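Local structure of DNA mismatch repair protein MutS (Thermus aquaticus, 1EWQ) at residues C[128-133]-C[283-288]; C[137-142]-C[181-186]; C[406-411]-C[497-502]. The protein takes part in DNA mismatch repair, binding mismatched duplex DNA, probably as the mismatch-recognition step, and has a weak ATPase activity. One frame throughout, in Å; residues are numbered along the deposited sequence.

Interaction 1 of 3, residues C[128-133]-C[283-288]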
ATOM      1  N   PRO C 128     -17.422   3.314   6.609  1.00 30.82           N
ATOM      2  CA  PRO C 128     -17.017   2.118   7.350  1.00 30.87           C
ATOM      3  C   PRO C 128     -18.178   1.854   8.310  1.00 30.93           C
ATOM      4  O   PRO C 128     -19.071   2.692   8.432  1.00 30.80           O
ATOM      5  CB  PRO C 128     -15.756   2.576   8.068  1.00 30.84           C
ATOM      6  CG  PRO C 128     -16.086   3.990   8.421  1.00 30.95           C
ATOM      7  CD  PRO C 128     -16.765   4.518   7.151  1.00 30.86           C
ATOM      8  N   ARG C 129     -18.196   0.705   8.973  1.00 31.34           N
ATOM      9  CA  ARG C 129     -19.275   0.422   9.920  1.00 31.48           C
ATOM     10  C   ARG C 129     -19.147   1.391  11.089  1.00 30.66           C
ATOM     11  O   ARG C 129     -20.135   1.881  11.620  1.00 30.66           O
ATOM     12  CB  ARG C 129     -19.173  -1.016  10.446  1.00 33.12           C
ATOM     13  CG  ARG C 129     -20.304  -1.943  10.027  1.00 34.58           C
ATOM     14  CD  ARG C 129     -20.090  -3.356  10.572  1.00 36.32           C
ATOM     15  NE  ARG C 129     -21.075  -4.297  10.032  1.00 38.56           N
ATOM     16  CZ  ARG C 129     -22.255  -4.560  10.588  1.00 39.23           C
ATOM     17  NH1 ARG C 129     -22.608  -3.962  11.715  1.00 40.19           N
ATOM     18  NH2 ARG C 129     -23.090  -5.418  10.015  1.00 39.94           N
ATOM     19  N   GLU C 130     -17.903   1.655  11.466  1.00 30.18           N
ATOM     20  CA  GLU C 130     -17.553   2.548  12.566  1.00 29.79           C
ATOM     21  C   GLU C 130     -17.990   4.005  12.363  1.00 29.12           C
ATOM     22  O   GLU C 130     -18.403   4.405  11.282  1.00 28.48           O
ATOM     23  CB  GLU C 130     -16.032   2.537  12.774  1.00 30.40           C
ATOM     24  CG  GLU C 130     -15.430   1.204  13.173  1.00 31.40           C
ATOM     25  CD  GLU C 130     -15.561   0.136  12.100  1.00 31.91           C
ATOM     26  OE1 GLU C 130     -15.464   0.469  10.898  1.00 32.15           O
ATOM     27  OE2 GLU C 130     -15.744  -1.045  12.465  1.00 32.24           O
ATOM     28  N   ALA C 131     -17.866   4.799  13.421  1.00 28.42           N
ATOM     29  CA  ALA C 131     -18.215   6.206  13.349  1.00 27.83           C
ATOM     30  C   ALA C 131     -17.203   6.875  12.430  1.00 27.65           C
ATOM     31  O   ALA C 131     -16.030   6.509  12.412  1.00 27.47           O
ATOM     32  CB  ALA C 131     -18.165   6.832  14.725  1.00 27.48           C
ATOM     33  N   ASN C 132     -17.667   7.854  11.663  1.00 27.06           N
ATOM     34  CA  ASN C 132     -16.812   8.578  10.738  1.00 26.67           C
ATOM     35  C   ASN C 132     -16.870  10.045  11.163  1.00 26.30           C
ATOM     36  O   ASN C 132     -17.851  10.747  10.897  1.00 25.94           O
ATOM     37  CB  ASN C 132     -17.346   8.391   9.320  1.00 27.22           C
ATOM     38  CG  ASN C 132     -16.390   8.874   8.275  1.00 27.63           C
ATOM     39  OD1 ASN C 132     -16.669   9.840   7.559  1.00 28.20           O
ATOM     40  ND2 ASN C 132     -15.246   8.210   8.173  1.00 27.67           N
ATOM     41  N   TYR C 133     -15.813  10.506  11.824  1.00 25.46           N
ATOM     42  CA  TYR C 133     -15.793  11.866  12.336  1.00 24.92           C
ATOM     43  C   TYR C 133     -15.040  12.934  11.570  1.00 24.84           C
ATOM     44  O   TYR C 133     -13.935  12.711  11.069  1.00 24.71           O
ATOM     45  CB  TYR C 133     -15.225  11.904  13.766  1.00 24.18           C
ATOM     46  CG  TYR C 133     -15.998  11.149  14.826  1.00 23.81           C
ATOM     47  CD1 TYR C 133     -15.439  10.034  15.464  1.00 23.17           C
ATOM     48  CD2 TYR C 133     -17.267  11.569  15.226  1.00 23.13           C
ATOM     49  CE1 TYR C 133     -16.126   9.364  16.475  1.00 22.83           C
ATOM     50  CE2 TYR C 133     -17.959  10.903  16.238  1.00 22.75           C
ATOM     51  CZ  TYR C 133     -17.382   9.805  16.856  1.00 22.56           C
ATOM     52  OH  TYR C 133     -18.068   9.149  17.855  1.00 22.73           O
ATOM     53  N   PRO C 283     -24.745   0.065  14.472  1.00 25.32           N
ATOM     54  CA  PRO C 283     -24.985   0.928  15.639  1.00 25.15           C
ATOM     55  C   PRO C 283     -24.392   0.290  16.905  1.00 25.26           C
ATOM     56  O   PRO C 283     -23.899   0.980  17.798  1.00 24.87           O
ATOM     57  CB  PRO C 283     -26.507   1.016  15.700  1.00 24.93           C
ATOM     58  CG  PRO C 283     -26.915   0.915  14.243  1.00 24.94           C
ATOM     59  CD  PRO C 283     -25.996  -0.177  13.722  1.00 25.11           C
ATOM     60  N   GLY C 284     -24.446  -1.037  16.955  1.00 25.08           N
ATOM     61  CA  GLY C 284     -23.907  -1.780  18.078  1.00 24.91           C
ATOM     62  C   GLY C 284     -22.392  -1.736  18.077  1.00 24.96           C
ATOM     63  O   GLY C 284     -21.783  -1.496  19.108  1.00 24.89           O
ATOM     64  N   ARG C 285     -21.770  -1.971  16.930  1.00 25.10           N
ATOM     65  CA  ARG C 285     -20.308  -1.906  16.870  1.00 25.25           C
ATOM     66  C   ARG C 285     -19.852  -0.508  17.275  1.00 24.37           C
ATOM     67  O   ARG C 285     -18.857  -0.355  17.982  1.00 24.51           O
ATOM     68  CB  ARG C 285     -19.789  -2.211  15.459  1.00 26.14           C
ATOM     69  CG  ARG C 285     -18.277  -2.093  15.350  1.00 27.90           C
ATOM     70  CD  ARG C 285     -17.748  -2.527  13.987  1.00 30.00           C
ATOM     71  NE  ARG C 285     -18.011  -3.940  13.734  1.00 31.91           N
ATOM     72  CZ  ARG C 285     -17.747  -4.567  12.592  1.00 32.64           C
ATOM     73  NH1 ARG C 285     -17.194  -3.920  11.571  1.00 33.11           N
ATOM     74  NH2 ARG C 285     -18.065  -5.846  12.463  1.00 33.02           N
ATOM     75  N   ARG C 286     -20.581   0.510  16.817  1.00 23.76           N
ATOM     76  CA  ARG C 286     -20.245   1.893  17.146  1.00 22.81           C
ATOM     77  C   ARG C 286     -20.416   2.175  18.644  1.00 22.44           C
ATOM     78  O   ARG C 286     -19.571   2.831  19.258  1.00 22.52           O
ATOM     79  CB  ARG C 286     -21.094   2.874  16.325  1.00 22.05           C
ATOM     80  CG  ARG C 286     -20.705   2.960  14.820  1.00 21.62           C
ATOM     81  CD  ARG C 286     -21.301   4.219  14.152  1.00 21.24           C
ATOM     82  NE  ARG C 286     -22.763   4.214  14.163  1.00 20.53           N
ATOM     83  CZ  ARG C 286     -23.508   3.655  13.215  1.00 21.10           C
ATOM     84  NH1 ARG C 286     -22.929   3.069  12.173  1.00 21.03           N
ATOM     85  NH2 ARG C 286     -24.829   3.646  13.326  1.00 20.92           N
ATOM     86  N   LEU C 287     -21.501   1.683  19.232  1.00 21.79           N
ATOM     87  CA  LEU C 287     -21.727   1.884  20.654  1.00 21.73           C
ATOM     88  C   LEU C 287     -20.611   1.207  21.459  1.00 22.14           C
ATOM     89  O   LEU C 287     -20.084   1.792  22.409  1.00 22.19           O
ATOM     90  CB  LEU C 287     -23.069   1.298  21.080  1.00 21.25           C
ATOM     91  CG  LEU C 287     -23.391   1.495  22.566  1.00 20.76           C
ATOM     92  CD1 LEU C 287     -23.662   2.988  22.812  1.00 19.91           C
ATOM     93  CD2 LEU C 287     -24.614   0.651  22.962  1.00 19.76           C
ATOM     94  N   LEU C 288     -20.247  -0.019  21.079  1.00 21.79           N
ATOM     95  CA  LEU C 288     -19.192  -0.723  21.795  1.00 21.76           C
ATOM     96  C   LEU C 288     -17.883   0.052  21.679  1.00 21.67           C
ATOM     97  O   LEU C 288     -17.141   0.174  22.639  1.00 21.36           O
ATOM     98  CB  LEU C 288     -19.008  -2.150  21.251  1.00 21.19           C
ATOM     99  CG  LEU C 288     -17.905  -2.976  21.928  1.00 21.31           C
ATOM    100  CD1 LEU C 288     -18.015  -2.854  23.448  1.00 20.50           C
ATOM    101  CD2 LEU C 288     -18.000  -4.438  21.489  1.00 21.28           C
TER
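Arg129 lays its CD over one face of the Arg285 guanidinium, 3.1 Å from NH1 and displaced toward the rim of the group. The contact docks the loop that leads into strand 134-139, the first strand of the second MutS domain, on helix 282-293 of the domain III region; it is an interdomain surface contact, and 306 Å² are buried between the two segments. The two arginine side chains cross at about a right angle, with their guanidinium planes 42° apart, so the overlap is aliphatic carbon on flat cation and not a guanidinium stack. Their charged ends stay 4.2 Å apart at the nearest, Arg129 NE to Arg285 NH2, a like-charge proximity that nearby carboxylates should offset. One of these is Glu130, whose OE2 lies at the edge of the Arg285 guanidinium and takes a weak hydrogen bond from NH1 (3.3 Å) within a salt bridge. The chain of Glu130 starts out away from the helix; a bend at chi2 turns CD back, and OE2 comes near the helix. The stronger polar partner of Arg285 is Asp277, which pairs with NE. Arg286 meets mostly backbone: its CD packs 3.6 Å from Ala131 N, and also comes near the side-chain carbon Ala131 CB. Asp331 forms a salt bridge with Arg286 NH1 and Glu333 with NH2. Arg286 NH1 also donates to Arg129 O at 3.1 Å. The N-H...O angle of that bond is 147°, and Arg129 O lies 16° out of the guanidinium plane.

Interaction 2 of 3, residues C[137-142]-C[181-186]; sequences IATGDG and APELLE
In the RNase H-like mixed sheet of the second MutS domain, strand 134-139 lies beside the parallel strand 177-180, whose C-terminal end turns into helix 182-186. Strand and helix segments run nearly perpendicular, at 92°, with 8.1 Å between their axes. Just past strand 177-180, Ala181 N donates to Ile137 O at 2.9 Å, continuing the pairing of Ile137 with Leu179. Ala181 is also the N-cap residue, and its O accepts from both Leu184 N and Leu185 N, so one residue joins the sheet by its N-H and opens the helix by its carbonyl. Its CB rests 3.7 Å from Ala138 CB. On the side of helix 182-186 that faces the strand, Leu184 CD1 presses on Ile137 CG2 at 3.5 Å, tighter than usual for two carbons, the side chains crossing at about a right angle; Leu184 CD2 reaches Thr139 CG2 at 3.9 Å. At the polar end, Thr139 OG1 donates to Glu183 OE2 at 2.6 Å, approaching from above the carboxylate plane, 47° out of it. In Thr139, chi1 of 63° sets OG1 between the backbone N and the carbonyl carbon, while CG2 stands anti to the carbonyl carbon. Glu183 OE1 is held by Arg219, which also binds Thr139 O. Ile137 continues the packing onto helices 163-173 and 188-197, Leu184 touches Phe190 of the latter, and Phe207 touches both Ala138 and Ala181.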
ATOM      1  N   ILE C 137     -10.528  21.761  15.550  1.00 28.81           N
ATOM      2  CA  ILE C 137      -9.702  22.221  16.662  1.00 29.74           C
ATOM      3  C   ILE C 137      -9.483  23.738  16.569  1.00 30.83           C
ATOM      4  O   ILE C 137      -9.112  24.260  15.508  1.00 30.94           O
ATOM      5  CB  ILE C 137      -8.305  21.537  16.631  1.00 29.69           C
ATOM      6  CG1 ILE C 137      -8.449  20.026  16.876  1.00 29.82           C
ATOM      7  CG2 ILE C 137      -7.385  22.176  17.655  1.00 29.34           C
ATOM      8  CD1 ILE C 137      -7.178  19.230  16.598  1.00 29.30           C
ATOM      9  N   ALA C 138      -9.705  24.439  17.677  1.00 31.64           N
ATOM     10  CA  ALA C 138      -9.517  25.886  17.718  1.00 32.76           C
ATOM     11  C   ALA C 138      -9.027  26.321  19.093  1.00 33.35           C
ATOM     12  O   ALA C 138      -8.988  25.521  20.027  1.00 33.39           O
ATOM     13  CB  ALA C 138     -10.824  26.592  17.381  1.00 32.97           C
ATOM     14  N   THR C 139      -8.652  27.590  19.209  1.00 34.29           N
ATOM     15  CA  THR C 139      -8.175  28.134  20.475  1.00 35.09           C
ATOM     16  C   THR C 139      -9.093  29.252  20.936  1.00 35.59           C
ATOM     17  O   THR C 139      -9.946  29.710  20.187  1.00 35.74           O
ATOM     18  CB  THR C 139      -6.758  28.702  20.349  1.00 35.26           C
ATOM     19  OG1 THR C 139      -6.765  29.792  19.419  1.00 35.46           O
ATOM     20  CG2 THR C 139      -5.798  27.629  19.874  1.00 35.10           C
ATOM     21  N   GLY C 140      -8.916  29.700  22.173  1.00 36.33           N
ATOM     22  CA  GLY C 140      -9.769  30.759  22.678  1.00 37.27           C
ATOM     23  C   GLY C 140     -10.287  30.399  24.051  1.00 37.86           C
ATOM     24  O   GLY C 140     -11.435  29.974  24.203  1.00 37.95           O
ATOM     25  N   ASP C 141      -9.423  30.575  25.048  1.00 38.30           N
ATOM     26  CA  ASP C 141      -9.736  30.257  26.435  1.00 38.85           C
ATOM     27  C   ASP C 141      -9.671  28.743  26.589  1.00 38.86           C
ATOM     28  O   ASP C 141     -10.575  28.122  27.154  1.00 39.33           O
ATOM     29  CB  ASP C 141     -11.132  30.769  26.821  1.00 39.50           C
ATOM     30  CG  ASP C 141     -11.248  32.281  26.731  1.00 40.50           C
ATOM     31  OD1 ASP C 141     -10.292  32.967  27.162  1.00 41.18           O
ATOM     32  OD2 ASP C 141     -12.290  32.783  26.244  1.00 40.72           O
ATOM     33  N   GLY C 142      -8.588  28.162  26.070  1.00 38.43           N
ATOM     34  CA  GLY C 142      -8.389  26.721  26.126  1.00 37.49           C
ATOM     35  C   GLY C 142      -8.402  26.106  24.735  1.00 36.67           C
ATOM     36  O   GLY C 142      -8.547  26.824  23.735  1.00 36.88           O
ATOM     37  N   ALA C 181      -8.131  25.654  13.148  1.00 31.93           N
ATOM     38  CA  ALA C 181      -8.407  27.085  13.228  1.00 33.20           C
ATOM     39  C   ALA C 181      -7.332  27.844  12.451  1.00 33.79           C
ATOM     40  O   ALA C 181      -6.194  27.393  12.355  1.00 33.64           O
ATOM     41  CB  ALA C 181      -8.404  27.532  14.684  1.00 32.84           C
ATOM     42  N   PRO C 182      -7.684  29.009  11.888  1.00 34.69           N
ATOM     43  CA  PRO C 182      -6.727  29.812  11.124  1.00 35.41           C
ATOM     44  C   PRO C 182      -5.411  30.013  11.882  1.00 36.11           C
ATOM     45  O   PRO C 182      -4.329  29.867  11.314  1.00 36.01           O
ATOM     46  CB  PRO C 182      -7.478  31.124  10.912  1.00 35.39           C
ATOM     47  CG  PRO C 182      -8.915  30.683  10.873  1.00 35.10           C
ATOM     48  CD  PRO C 182      -8.976  29.709  12.010  1.00 34.70           C
ATOM     49  N   GLU C 183      -5.516  30.341  13.167  1.00 37.15           N
ATOM     50  CA  GLU C 183      -4.342  30.564  14.012  1.00 38.40           C
ATOM     51  C   GLU C 183      -3.396  29.369  14.059  1.00 39.05           C
ATOM     52  O   GLU C 183      -2.182  29.539  14.136  1.00 39.46           O
ATOM     53  CB  GLU C 183      -4.761  30.883  15.452  1.00 38.51           C
ATOM     54  CG  GLU C 183      -6.139  31.467  15.585  1.00 39.17           C
ATOM     55  CD  GLU C 183      -7.178  30.439  15.956  1.00 39.19           C
ATOM     56  OE1 GLU C 183      -8.278  30.495  15.383  1.00 39.51           O
ATOM     57  OE2 GLU C 183      -6.909  29.591  16.832  1.00 39.35           O
ATOM     58  N   LEU C 184      -3.953  28.162  14.032  1.00 39.88           N
ATOM     59  CA  LEU C 184      -3.143  26.948  14.097  1.00 40.60           C
ATOM     60  C   LEU C 184      -2.471  26.695  12.760  1.00 41.15           C
ATOM     61  O   LEU C 184      -1.343  26.202  12.699  1.00 41.04           O
ATOM     62  CB  LEU C 184      -4.020  25.759  14.503  1.00 40.39           C
ATOM     63  CG  LEU C 184      -4.731  25.948  15.852  1.00 40.20           C
ATOM     64  CD1 LEU C 184      -5.653  24.769  16.132  1.00 40.05           C
ATOM     65  CD2 LEU C 184      -3.699  26.102  16.955  1.00 40.00           C
ATOM     66  N   LEU C 185      -3.169  27.035  11.687  1.00 41.94           N
ATOM     67  CA  LEU C 185      -2.606  26.876  10.354  1.00 42.83           C
ATOM     68  C   LEU C 185      -1.495  27.919  10.194  1.00 43.64           C
ATOM     69  O   LEU C 185      -0.492  27.662   9.535  1.00 43.72           O
ATOM     70  CB  LEU C 185      -3.692  27.067   9.290  1.00 42.49           C
ATOM     71  CG  LEU C 185      -4.830  26.036   9.309  1.00 42.57           C
ATOM     72  CD1 LEU C 185      -5.899  26.407   8.280  1.00 42.10           C
ATOM     73  CD2 LEU C 185      -4.261  24.640   9.024  1.00 42.20           C
ATOM     74  N   GLU C 186      -1.677  29.086  10.816  1.00 44.60           N
ATOM     75  CA  GLU C 186      -0.689  30.177  10.774  1.00 45.91           C
ATOM     76  C   GLU C 186       0.567  29.775  11.552  1.00 46.37           C
ATOM     77  O   GLU C 186       1.692  30.063  11.139  1.00 46.57           O
ATOM     78  CB  GLU C 186      -1.241  31.455  11.427  1.00 46.15           C
ATOM     79  CG  GLU C 186      -2.404  32.163  10.728  1.00 46.93           C
ATOM     80  CD  GLU C 186      -3.035  33.244  11.625  1.00 47.44           C
ATOM     81  OE1 GLU C 186      -2.283  34.082  12.176  1.00 47.87           O
ATOM     82  OE2 GLU C 186      -4.276  33.255  11.787  1.00 47.25           O
TER

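Interaction 3 of 3, residues C[406-411]-C[497-502]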
ATOM      1  N   PRO C 406     -53.490   3.849  -8.123  1.00 39.71           N
ATOM      2  CA  PRO C 406     -54.397   3.811  -9.278  1.00 39.31           C
ATOM      3  C   PRO C 406     -53.914   4.546 -10.525  1.00 39.36           C
ATOM      4  O   PRO C 406     -54.063   4.044 -11.637  1.00 39.43           O
ATOM      5  CB  PRO C 406     -55.706   4.371  -8.714  1.00 39.71           C
ATOM      6  CG  PRO C 406     -55.253   5.250  -7.583  1.00 40.01           C
ATOM      7  CD  PRO C 406     -54.143   4.459  -6.950  1.00 39.59           C
ATOM      8  N   ASP C 407     -53.337   5.730 -10.345  1.00 39.42           N
ATOM      9  CA  ASP C 407     -52.816   6.513 -11.466  1.00 39.35           C
ATOM     10  C   ASP C 407     -51.807   5.635 -12.218  1.00 39.72           C
ATOM     11  O   ASP C 407     -51.892   5.473 -13.444  1.00 39.52           O
ATOM     12  CB  ASP C 407     -52.117   7.772 -10.936  1.00 39.27           C
ATOM     13  CG  ASP C 407     -51.779   8.781 -12.035  1.00 39.29           C
ATOM     14  OD1 ASP C 407     -51.348   8.362 -13.134  1.00 39.13           O
ATOM     15  OD2 ASP C 407     -51.930  10.002 -11.787  1.00 38.66           O
ATOM     16  N   LEU C 408     -50.868   5.061 -11.465  1.00 39.90           N
ATOM     17  CA  LEU C 408     -49.825   4.183 -12.007  1.00 40.27           C
ATOM     18  C   LEU C 408     -50.388   2.918 -12.659  1.00 40.57           C
ATOM     19  O   LEU C 408     -49.970   2.535 -13.755  1.00 40.30           O
ATOM     20  CB  LEU C 408     -48.836   3.797 -10.896  1.00 40.17           C
ATOM     21  CG  LEU C 408     -47.677   2.840 -11.211  1.00 40.38           C
ATOM     22  CD1 LEU C 408     -46.839   3.372 -12.373  1.00 40.04           C
ATOM     23  CD2 LEU C 408     -46.810   2.679  -9.958  1.00 40.01           C
ATOM     24  N   ASP C 409     -51.333   2.265 -11.990  1.00 40.99           N
ATOM     25  CA  ASP C 409     -51.929   1.053 -12.545  1.00 41.58           C
ATOM     26  C   ASP C 409     -52.684   1.350 -13.843  1.00 41.62           C
ATOM     27  O   ASP C 409     -52.669   0.550 -14.778  1.00 41.43           O
ATOM     28  CB  ASP C 409     -52.863   0.411 -11.523  1.00 41.75           C
ATOM     29  CG  ASP C 409     -52.109  -0.186 -10.358  1.00 41.91           C
ATOM     30  OD1 ASP C 409     -51.222  -1.023 -10.600  1.00 42.84           O
ATOM     31  OD2 ASP C 409     -52.392   0.176  -9.206  1.00 42.16           O
ATOM     32  N   ALA C 410     -53.344   2.501 -13.897  1.00 41.72           N
ATOM     33  CA  ALA C 410     -54.069   2.881 -15.101  1.00 42.14           C
ATOM     34  C   ALA C 410     -53.022   3.003 -16.202  1.00 42.38           C
ATOM     35  O   ALA C 410     -53.224   2.536 -17.320  1.00 42.29           O
ATOM     36  CB  ALA C 410     -54.779   4.225 -14.897  1.00 41.90           C
ATOM     37  N   LEU C 411     -51.895   3.623 -15.856  1.00 42.65           N
ATOM     38  CA  LEU C 411     -50.805   3.828 -16.794  1.00 42.92           C
ATOM     39  C   LEU C 411     -50.178   2.520 -17.273  1.00 43.18           C
ATOM     40  O   LEU C 411     -49.899   2.366 -18.463  1.00 42.94           O
ATOM     41  CB  LEU C 411     -49.735   4.724 -16.166  1.00 43.00           C
ATOM     42  CG  LEU C 411     -50.115   6.188 -15.917  1.00 43.18           C
ATOM     43  CD1 LEU C 411     -49.021   6.872 -15.112  1.00 43.32           C
ATOM     44  CD2 LEU C 411     -50.321   6.907 -17.248  1.00 43.53           C
ATOM     45  N   ARG C 497     -42.722   9.041 -14.418  1.00 44.39           N
ATOM     46  CA  ARG C 497     -43.099  10.184 -13.594  1.00 44.35           C
ATOM     47  C   ARG C 497     -43.893   9.766 -12.369  1.00 43.89           C
ATOM     48  O   ARG C 497     -43.444   9.945 -11.237  1.00 43.93           O
ATOM     49  CB  ARG C 497     -43.938  11.195 -14.384  1.00 45.07           C
ATOM     50  CG  ARG C 497     -44.333  12.383 -13.509  1.00 46.20           C
ATOM     51  CD  ARG C 497     -45.158  13.443 -14.207  1.00 47.27           C
ATOM     52  NE  ARG C 497     -45.257  14.628 -13.355  1.00 48.50           N
ATOM     53  CZ  ARG C 497     -45.899  15.748 -13.680  1.00 49.21           C
ATOM     54  NH1 ARG C 497     -46.516  15.842 -14.851  1.00 49.32           N
ATOM     55  NH2 ARG C 497     -45.910  16.782 -12.843  1.00 49.35           N
ATOM     56  N   ARG C 498     -45.084   9.227 -12.603  1.00 43.19           N
ATOM     57  CA  ARG C 498     -45.958   8.782 -11.524  1.00 42.58           C
ATOM     58  C   ARG C 498     -45.243   7.861 -10.542  1.00 41.91           C
ATOM     59  O   ARG C 498     -45.414   7.986  -9.332  1.00 41.58           O
ATOM     60  CB  ARG C 498     -47.182   8.062 -12.100  1.00 42.62           C
ATOM     61  CG  ARG C 498     -47.959   7.207 -11.097  1.00 42.61           C
ATOM     62  CD  ARG C 498     -48.967   8.006 -10.269  1.00 42.61           C
ATOM     63  NE  ARG C 498     -48.380   9.096  -9.498  1.00 42.22           N
ATOM     64  CZ  ARG C 498     -48.753   9.422  -8.263  1.00 41.93           C
ATOM     65  NH1 ARG C 498     -49.709   8.743  -7.652  1.00 41.23           N
ATOM     66  NH2 ARG C 498     -48.173  10.434  -7.641  1.00 42.13           N
ATOM     67  N   GLU C 499     -44.442   6.937 -11.061  1.00 41.44           N
ATOM     68  CA  GLU C 499     -43.741   6.007 -10.188  1.00 40.96           C
ATOM     69  C   GLU C 499     -42.715   6.708  -9.298  1.00 40.79           C
ATOM     70  O   GLU C 499     -42.518   6.310  -8.156  1.00 40.51           O
ATOM     71  CB  GLU C 499     -43.082   4.895 -11.005  1.00 40.84           C
ATOM     72  CG  GLU C 499     -42.530   3.770 -10.140  1.00 40.60           C
ATOM     73  CD  GLU C 499     -42.302   2.493 -10.921  1.00 40.46           C
ATOM     74  OE1 GLU C 499     -41.795   2.582 -12.063  1.00 40.11           O
ATOM     75  OE2 GLU C 499     -42.616   1.405 -10.387  1.00 40.03           O
ATOM     76  N   GLU C 500     -42.062   7.747  -9.809  1.00 40.87           N
ATOM     77  CA  GLU C 500     -41.109   8.473  -8.986  1.00 41.19           C
ATOM     78  C   GLU C 500     -41.900   9.255  -7.935  1.00 40.82           C
ATOM     79  O   GLU C 500     -41.475   9.368  -6.783  1.00 40.54           O
ATOM     80  CB  GLU C 500     -40.273   9.451  -9.813  1.00 42.21           C
ATOM     81  CG  GLU C 500     -39.111  10.038  -9.011  1.00 44.14           C
ATOM     82  CD  GLU C 500     -38.309  11.071  -9.777  1.00 45.12           C
ATOM     83  OE1 GLU C 500     -38.737  12.247  -9.821  1.00 45.92           O
ATOM     84  OE2 GLU C 500     -37.248  10.711 -10.339  1.00 45.71           O
ATOM     85  N   GLU C 501     -43.054   9.793  -8.336  1.00 40.13           N
ATOM     86  CA  GLU C 501     -43.897  10.550  -7.411  1.00 39.65           C
ATOM     87  C   GLU C 501     -44.334   9.637  -6.261  1.00 38.85           C
ATOM     88  O   GLU C 501     -44.317  10.040  -5.101  1.00 38.78           O
ATOM     89  CB  GLU C 501     -45.148  11.106  -8.117  1.00 39.98           C
ATOM     90  CG  GLU C 501     -44.871  11.971  -9.349  1.00 40.67           C
ATOM     91  CD  GLU C 501     -46.144  12.561  -9.972  1.00 40.69           C
ATOM     92  OE1 GLU C 501     -47.182  11.867 -10.019  1.00 40.52           O
ATOM     93  OE2 GLU C 501     -46.098  13.721 -10.429  1.00 40.91           O
ATOM     94  N   VAL C 502     -44.721   8.409  -6.584  1.00 37.94           N
ATOM     95  CA  VAL C 502     -45.155   7.469  -5.558  1.00 37.18           C
ATOM     96  C   VAL C 502     -43.994   7.108  -4.637  1.00 36.78           C
ATOM     97  O   VAL C 502     -44.167   7.012  -3.424  1.00 36.87           O
ATOM     98  CB  VAL C 502     -45.738   6.189  -6.180  1.00 37.03           C
ATOM     99  CG1 VAL C 502     -46.099   5.195  -5.087  1.00 36.71           C
ATOM    100  CG2 VAL C 502     -46.982   6.536  -7.000  1.00 36.94           C
TER
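Asp407 and Arg498 meet mainly through carbon: Asp407 CB is 3.2 Å from Arg498 CD, and the side chains approach obliquely. Most of the other carbon contacts also fall on the aliphatic part of this arginine. Leu408 CB sits 3.5 Å from Arg498 CG, while Leu411 comes in at about a right angle and sets CD1 3.7 Å from Arg498 CB. Further along, Leu408 CD1 reaches Glu499 CB at 4.3 Å. Arg498 CG is anti to the backbone N (chi1 163°), and this places the atom against Leu408. These contacts join the first turns of helix 406-433 to helix 479-511 in a near-antiparallel helix pair of the domain III region, the segment axes 9.4 Å apart with a 154° angle between their directions and 238 Å² buried. The nearest atom of the bound DNA is about 13 Å away. Charged interactions lie mostly along one helix or with the preceding loop. Asp407 OD2 stays 4.3 Å from Arg498 NE, which may leave a weak electrostatic attraction, with no N-H directed at the oxygen. The strongest polar partner of Arg498 is Asp405, just ahead of helix 406-433, in a salt bridge with NH1. Arg498 NH2 forms salt bridges with Glu501 OE1 (2.9 Å) and Glu505, and NE bonds weakly to Glu501 OE1; Arg497 NE forms one with Glu501 OE2. Glu499 OE2 accepts from the backbone N-H groups of Leu399 and Ile400.

In the fold
Starting from the N terminus, the chain passes the mixed sheet that spans 31-116 and enters 128-133, which opens interaction 1. Almost at once 137-142 opens interaction 2, and 181-186 closes it 39 residues later, joining strand 134-139 to helix 182-186 within the second domain. Interaction 1 closes only at 283-288, so it spans interaction 2 entirely and ties the entry of that domain to helix 282-293. Interaction 3 follows in series, joining helices 406-433 and 479-511, between which the chain forms the four-stranded antiparallel sheet of 439-477. Centres of interactions 1 and 2 lie about 28 Å apart; the centre of interaction 3 lies about 39 Å from that of interaction 1 and about 55 Å from that of interaction 2.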